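Local coordinates for protein copper-sensitive operon repressor (CsoR) (Geobacillus thermodenitrificans, PDB 4M1P) that senses copper(I) and, as a copper-sensitive operon repressor, probably binds operator DNA and lets go of it when the metal is bound, at residues Met26-Arg31 against Arg64-Gln69; Arg73-Cys78 against Arg93-Val98. The protein carries 1 engineered substitution. One frame throughout, in Å; residues are numbered along the deposited sequence.

Contact 1: Met26-Arg31 against Arg64-Gln69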
loop_
_atom_site.group_PDB
_atom_site.type_symbol
_atom_site.label_atom_id
_atom_site.label_comp_id
_atom_site.label_asym_id
_atom_site.label_seq_id
_atom_site.Cartn_x
_atom_site.Cartn_y
_atom_site.Cartn_z
ATOM N N MET A 26 24.085 -0.922 -4.708
ATOM C CA MET A 26 24.842 -0.806 -3.466
ATOM C C MET A 26 24.767 0.592 -2.858
ATOM O O MET A 26 24.604 0.743 -1.644
ATOM C CB MET A 26 26.303 -1.176 -3.708
ATOM C CG MET A 26 26.995 -1.716 -2.488
ATOM S SD MET A 26 26.165 -3.189 -1.865
ATOM C CE MET A 26 27.055 -3.386 -0.327
ATOM N N LYS A 27 24.901 1.608 -3.703
ATOM C CA LYS A 27 24.816 2.985 -3.242
ATOM C C LYS A 27 23.447 3.211 -2.621
ATOM O O LYS A 27 23.330 3.737 -1.510
ATOM C CB LYS A 27 25.042 3.955 -4.402
ATOM N N ARG A 28 22.418 2.782 -3.344
ATOM C CA ARG A 28 21.034 2.907 -2.898
ATOM C C ARG A 28 20.789 2.238 -1.547
ATOM O O ARG A 28 20.092 2.785 -0.697
ATOM C CB ARG A 28 20.093 2.352 -3.962
ATOM C CG ARG A 28 20.134 3.140 -5.269
ATOM C CD ARG A 28 19.256 2.513 -6.342
ATOM N NE ARG A 28 18.940 3.457 -7.412
ATOM C CZ ARG A 28 17.863 4.237 -7.421
ATOM N NH1 ARG A 28 16.998 4.185 -6.415
ATOM N NH2 ARG A 28 17.645 5.071 -8.430
ATOM N N LEU A 29 21.382 1.067 -1.339
ATOM C CA LEU A 29 21.272 0.378 -0.057
ATOM C C LEU A 29 22.128 1.051 1.020
ATOM O O LEU A 29 21.745 1.084 2.195
ATOM C CB LEU A 29 21.662 -1.092 -0.201
ATOM C CG LEU A 29 20.963 -1.910 -1.289
ATOM C CD1 LEU A 29 21.471 -3.345 -1.276
ATOM C CD2 LEU A 29 19.453 -1.873 -1.130
ATOM N N LYS A 30 23.286 1.582 0.628
ATOM C CA LYS A 30 24.108 2.348 1.557
ATOM C C LYS A 30 23.343 3.583 2.031
ATOM O O LYS A 30 23.202 3.807 3.234
ATOM C CB LYS A 30 25.441 2.756 0.919
ATOM C CG LYS A 30 26.463 1.623 0.808
ATOM C CD LYS A 30 26.870 1.080 2.170
ATOM C CE LYS A 30 27.772 -0.135 2.035
ATOM N NZ LYS A 30 29.025 0.175 1.294
ATOM N N ARG A 31 22.844 4.377 1.083
ATOM C CA ARG A 31 22.056 5.559 1.418
ATOM C C ARG A 31 20.932 5.164 2.370
ATOM O O ARG A 31 20.743 5.785 3.420
ATOM C CB ARG A 31 21.479 6.209 0.159
ATOM N N ARG A 64 10.870 0.797 -1.732
ATOM C CA ARG A 64 9.969 0.483 -2.836
ATOM C C ARG A 64 10.682 0.706 -4.164
ATOM O O ARG A 64 10.544 -0.085 -5.101
ATOM C CB ARG A 64 8.712 1.346 -2.777
ATOM C CG ARG A 64 7.587 0.758 -1.953
ATOM C CD ARG A 64 6.295 1.558 -2.122
ATOM N NE ARG A 64 6.383 2.903 -1.551
ATOM C CZ ARG A 64 6.128 3.193 -0.276
ATOM N NH1 ARG A 64 5.780 2.228 0.571
ATOM N NH2 ARG A 64 6.229 4.444 0.158
ATOM N N GLN A 65 11.458 1.783 -4.229
ATOM C CA GLN A 65 12.173 2.150 -5.442
ATOM C C GLN A 65 13.192 1.074 -5.813
ATOM O O GLN A 65 13.166 0.544 -6.920
ATOM C CB GLN A 65 12.855 3.508 -5.263
ATOM C CG GLN A 65 13.228 4.213 -6.562
ATOM C CD GLN A 65 13.774 5.612 -6.325
ATOM O OE1 GLN A 65 14.537 6.144 -7.133
ATOM N NE2 GLN A 65 13.380 6.217 -5.208
ATOM N N VAL A 66 14.082 0.740 -4.888
ATOM C CA VAL A 66 15.081 -0.275 -5.188
ATOM C C VAL A 66 14.430 -1.649 -5.412
ATOM O O VAL A 66 14.872 -2.418 -6.258
ATOM C CB VAL A 66 16.212 -0.319 -4.125
ATOM C CG1 VAL A 66 15.704 -0.876 -2.810
ATOM C CG2 VAL A 66 17.378 -1.136 -4.627
ATOM N N GLY A 67 13.357 -1.935 -4.681
ATOM C CA GLY A 67 12.646 -3.193 -4.838
ATOM C C GLY A 67 12.000 -3.345 -6.206
ATOM O O GLY A 67 12.113 -4.395 -6.852
ATOM N N MET A 68 11.315 -2.297 -6.649
ATOM C CA MET A 68 10.700 -2.297 -7.968
ATOM C C MET A 68 11.770 -2.453 -9.040
ATOM O O MET A 68 11.576 -3.164 -10.027
ATOM C CB MET A 68 9.918 -1.004 -8.189
ATOM C CG MET A 68 9.164 -0.931 -9.512
ATOM S SD MET A 68 7.866 -2.181 -9.649
ATOM C CE MET A 68 7.047 -1.962 -8.071
ATOM N N GLN A 69 12.909 -1.800 -8.835
ATOM C CA GLN A 69 13.986 -1.850 -9.806
ATOM C C GLN A 69 14.469 -3.281 -9.966
ATOM O O GLN A 69 14.663 -3.758 -11.085
ATOM C CB GLN A 69 15.141 -0.946 -9.382
#
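The guanidinium of Arg28 and the side-chain amide of Gln65 meet at an edge: CD of Gln65 lies in the guanidinium plane and OE1 close to it, so the amide approaches the rim of the group and not a face. Arg28 NH1 donates to Gln65 OE1 over 3.2 Å, with the angle at the hydrogen near 162°; the bond is fairly straight but weak. Arg28 NH2 stands 3.5 Å from Gln65 OE1, which thus sits in front of both terminal nitrogens while only NH1 is bonded to it. The two planes are turned 69° apart, and the chains cross at roughly a right angle, so the groups do not stack. Gln65 reaches the arginine because its CG lies anti to the backbone N and the chain runs on extended; Arg28 is likewise extended from CG to NE.

The segments belong to helices 19-44 and 49-85, the long antiparallel hairpin of the all-helical CsoR fold. The axes of the short segments 26-31 and 64-69 come no closer than 10.7 Å and run 156° apart, a wide spacing that fits the modest buried area, about 191 Å². Helix 19-44 is predicted to form a coiled coil in this part.

Beneath the polar pair the contact turns apolar. CD2 of Leu29 touches CG2 of Val66 at 4.1 Å, the two side chains crossing nearly perpendicular. Val66 points its CB toward helix 19-44, whereas Leu29 starts off to one side and only its branched end comes closer. The CD of Arg28 lies 4.4 Å from the same Val66 CG2, joining the arginine stem loosely to this patch. Leu29 also packs on Gln40 of the second subunit, and Met26 on Glu44 of that subunit.

Contact 2: Arg73-Cys78 against Arg93-Val98. With CU1 (copper (I) ion), chain B.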
loop_
_atom_site.group_PDB
_atom_site.type_symbol
_atom_site.label_atom_id
_atom_site.label_comp_id
_atom_site.label_asym_id
_atom_site.label_seq_id
_atom_site.Cartn_x
_atom_site.Cartn_y
_atom_site.Cartn_z
ATOM N N ARG A 73 14.149 -5.642 -13.276
ATOM C CA ARG A 73 15.375 -6.228 -13.786
ATOM C C ARG A 73 15.198 -7.737 -13.912
ATOM O O ARG A 73 15.466 -8.310 -14.968
ATOM C CB ARG A 73 16.556 -5.889 -12.875
ATOM C CG ARG A 73 17.921 -6.019 -13.524
ATOM C CD ARG A 73 18.407 -7.461 -13.541
ATOM N NE ARG A 73 19.848 -7.544 -13.750
ATOM C CZ ARG A 73 20.536 -8.679 -13.742
ATOM N NH1 ARG A 73 19.908 -9.833 -13.544
ATOM N NH2 ARG A 73 21.848 -8.662 -13.933
ATOM N N HIS A 74 14.723 -8.373 -12.846
ATOM C CA HIS A 74 14.575 -9.826 -12.843
ATOM C C HIS A 74 13.612 -10.284 -13.936
ATOM O O HIS A 74 13.875 -11.259 -14.638
ATOM C CB HIS A 74 14.100 -10.315 -11.472
ATOM C CG HIS A 74 14.003 -11.804 -11.359
ATOM N ND1 HIS A 74 15.094 -12.639 -11.464
ATOM C CD2 HIS A 74 12.934 -12.616 -11.148
ATOM C CE1 HIS A 74 14.712 -13.888 -11.325
ATOM N NE2 HIS A 74 13.396 -13.905 -11.130
ATOM N N ALA A 75 12.502 -9.569 -14.086
ATOM C CA ALA A 75 11.497 -9.922 -15.088
ATOM C C ALA A 75 11.981 -9.688 -16.521
ATOM O O ALA A 75 11.811 -10.548 -17.384
ATOM C CB ALA A 75 10.202 -9.164 -14.831
ATOM N N ASN A 76 12.575 -8.520 -16.768
ATOM C CA ASN A 76 13.063 -8.150 -18.098
ATOM C C ASN A 76 14.197 -9.027 -18.608
ATOM O O ASN A 76 14.331 -9.231 -19.809
ATOM C CB ASN A 76 13.544 -6.698 -18.116
ATOM C CG ASN A 76 12.420 -5.700 -17.933
ATOM O OD1 ASN A 76 11.299 -6.061 -17.564
ATOM N ND2 ASN A 76 12.718 -4.426 -18.184
ATOM N N HIS A 77 15.029 -9.523 -17.702
ATOM C CA HIS A 77 16.207 -10.281 -18.108
ATOM C C HIS A 77 16.151 -11.748 -17.714
ATOM O O HIS A 77 16.078 -12.624 -18.579
ATOM C CB HIS A 77 17.464 -9.628 -17.544
ATOM C CG HIS A 77 17.689 -8.239 -18.061
ATOM N ND1 HIS A 77 17.859 -7.157 -17.230
ATOM C CD2 HIS A 77 17.750 -7.764 -19.326
ATOM C CE1 HIS A 77 18.023 -6.066 -17.964
ATOM N NE2 HIS A 77 17.962 -6.410 -19.237
ATOM N N CYS A 78 16.183 -12.017 -16.414
ATOM C CA CYS A 78 16.235 -13.393 -15.920
ATOM C C CYS A 78 15.006 -14.228 -16.315
ATOM O O CYS A 78 15.146 -15.296 -16.912
ATOM C CB CYS A 78 16.435 -13.421 -14.400
ATOM S SG CYS A 78 17.920 -12.560 -13.807
ATOM N N ARG A 93 6.173 -18.697 -11.891
ATOM C CA ARG A 93 5.583 -19.061 -10.609
ATOM C C ARG A 93 6.351 -18.420 -9.448
ATOM O O ARG A 93 5.737 -17.915 -8.501
ATOM C CB ARG A 93 5.523 -20.583 -10.453
ATOM C CG ARG A 93 4.771 -21.050 -9.220
ATOM C CD ARG A 93 4.225 -22.462 -9.402
ATOM N NE ARG A 93 3.006 -22.497 -10.211
ATOM C CZ ARG A 93 1.774 -22.534 -9.709
ATOM N NH1 ARG A 93 1.585 -22.554 -8.394
ATOM N NH2 ARG A 93 0.727 -22.565 -10.522
ATOM N N GLU A 94 7.683 -18.435 -9.529
ATOM C CA GLU A 94 8.515 -17.741 -8.556
ATOM C C GLU A 94 8.082 -16.282 -8.498
ATOM O O GLU A 94 7.786 -15.763 -7.427
ATOM C CB GLU A 94 9.997 -17.808 -8.944
ATOM C CG GLU A 94 10.737 -19.087 -8.573
ATOM C CD GLU A 94 12.145 -19.129 -9.159
ATOM O OE1 GLU A 94 12.468 -18.247 -9.982
ATOM O OE2 GLU A 94 12.923 -20.044 -8.803
ATOM N N LEU A 95 8.040 -15.632 -9.659
ATOM C CA LEU A 95 7.710 -14.213 -9.740
ATOM C C LEU A 95 6.354 -13.903 -9.111
ATOM O O LEU A 95 6.206 -12.902 -8.405
ATOM C CB LEU A 95 7.732 -13.736 -11.193
ATOM C CG LEU A 95 7.582 -12.228 -11.431
ATOM C CD1 LEU A 95 8.756 -11.451 -10.846
ATOM C CD2 LEU A 95 7.427 -11.920 -12.914
ATOM N N MET A 96 5.364 -14.758 -9.355
ATOM C CA MET A 96 4.049 -14.544 -8.770
ATOM C C MET A 96 4.075 -14.676 -7.251
ATOM O O MET A 96 3.350 -13.970 -6.550
ATOM C CB MET A 96 3.014 -15.491 -9.374
ATOM C CG MET A 96 2.644 -15.144 -10.804
ATOM S SD MET A 96 2.214 -13.394 -10.992
ATOM C CE MET A 96 0.719 -13.313 -10.003
ATOM N N ASP A 97 4.918 -15.568 -6.742
ATOM C CA ASP A 97 5.027 -15.740 -5.298
ATOM C C ASP A 97 5.540 -14.482 -4.597
ATOM O O ASP A 97 4.996 -14.091 -3.567
ATOM C CB ASP A 97 5.877 -16.962 -4.942
ATOM C CG ASP A 97 5.091 -18.260 -5.030
ATOM O OD1 ASP A 97 3.859 -18.222 -4.804
ATOM O OD2 ASP A 97 5.700 -19.313 -5.325
ATOM N N VAL A 98 6.569 -13.841 -5.150
ATOM C CA VAL A 98 7.088 -12.626 -4.526
ATOM C C VAL A 98 6.119 -11.453 -4.663
ATOM O O VAL A 98 6.074 -10.586 -3.795
ATOM C CB VAL A 98 8.512 -12.228 -5.015
ATOM C CG1 VAL A 98 9.480 -13.358 -4.781
ATOM C CG2 VAL A 98 8.510 -11.828 -6.473
HETATM CU CU CU1 B . 17.095 -12.008 -11.732
HETATM O O HOH W 1 11.485 -15.899 -11.163
#
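His74 turns one imidazole nitrogen to copper and the other toward helix 88-103. Its ND1 binds the copper(I) ion at 2.1 Å, and Cys78 SG binds the same ion at 2.3 Å; Cys49 of the second subunit supplies the third ligand, so the site bridges two chains. His74 NE2 donates to a water 2.8 Å away, lying in the ring plane, and that water donates in turn to Glu94 OE1 at 2.8 Å. The carboxylate therefore reaches the copper ligand as a second-shell partner, through the water, and its negative charge may polarise the imidazole.

This His-Cys pair, one helical turn apart on helix 49-85 and completed by a cysteine from the partner subunit, is the Cu(I) site of the CsoR family. The backbone widens to a pi-type turn across 74-78, where both ligands sit.

Leu95 CD1 lies at the edge of the His74 ring, 4.3 Å from His74 CD2, while Leu95 CD2 lies 4.4 Å from Ala75 CB. With chi1 at -176°, the His74 side chain swings directly away from its own amide nitrogen, which carries the ring out between copper and Leu95. Farther out, Tyr48 OH of the second subunit is hydrogen-bonded to Glu94 OE1, and the Tyr48 ring meets the His74 ring nearly perpendicular, while Glu94 OE2 accepts from Gly12 N.

How the contacts relate
Both contacts use helix 49-85, with centres about 17 Å apart: contact 1 pairs it with helix 19-44, contact 2 with helix 88-103. Contact 1 is nearer the middle of the chain yet only half buried, two of its four touching residues being exposed, and its one polar link is direct and weak. Contact 2 lies farther from the chain centre, but all three touching residues are buried; no direct hydrogen bond crosses it, and its one polar bridge is a water, while the copper ties 73-78 to the second subunit. Both reach the second subunit: contact 1 through packing, contact 2 also through shared copper coordination and a hydrogen bond.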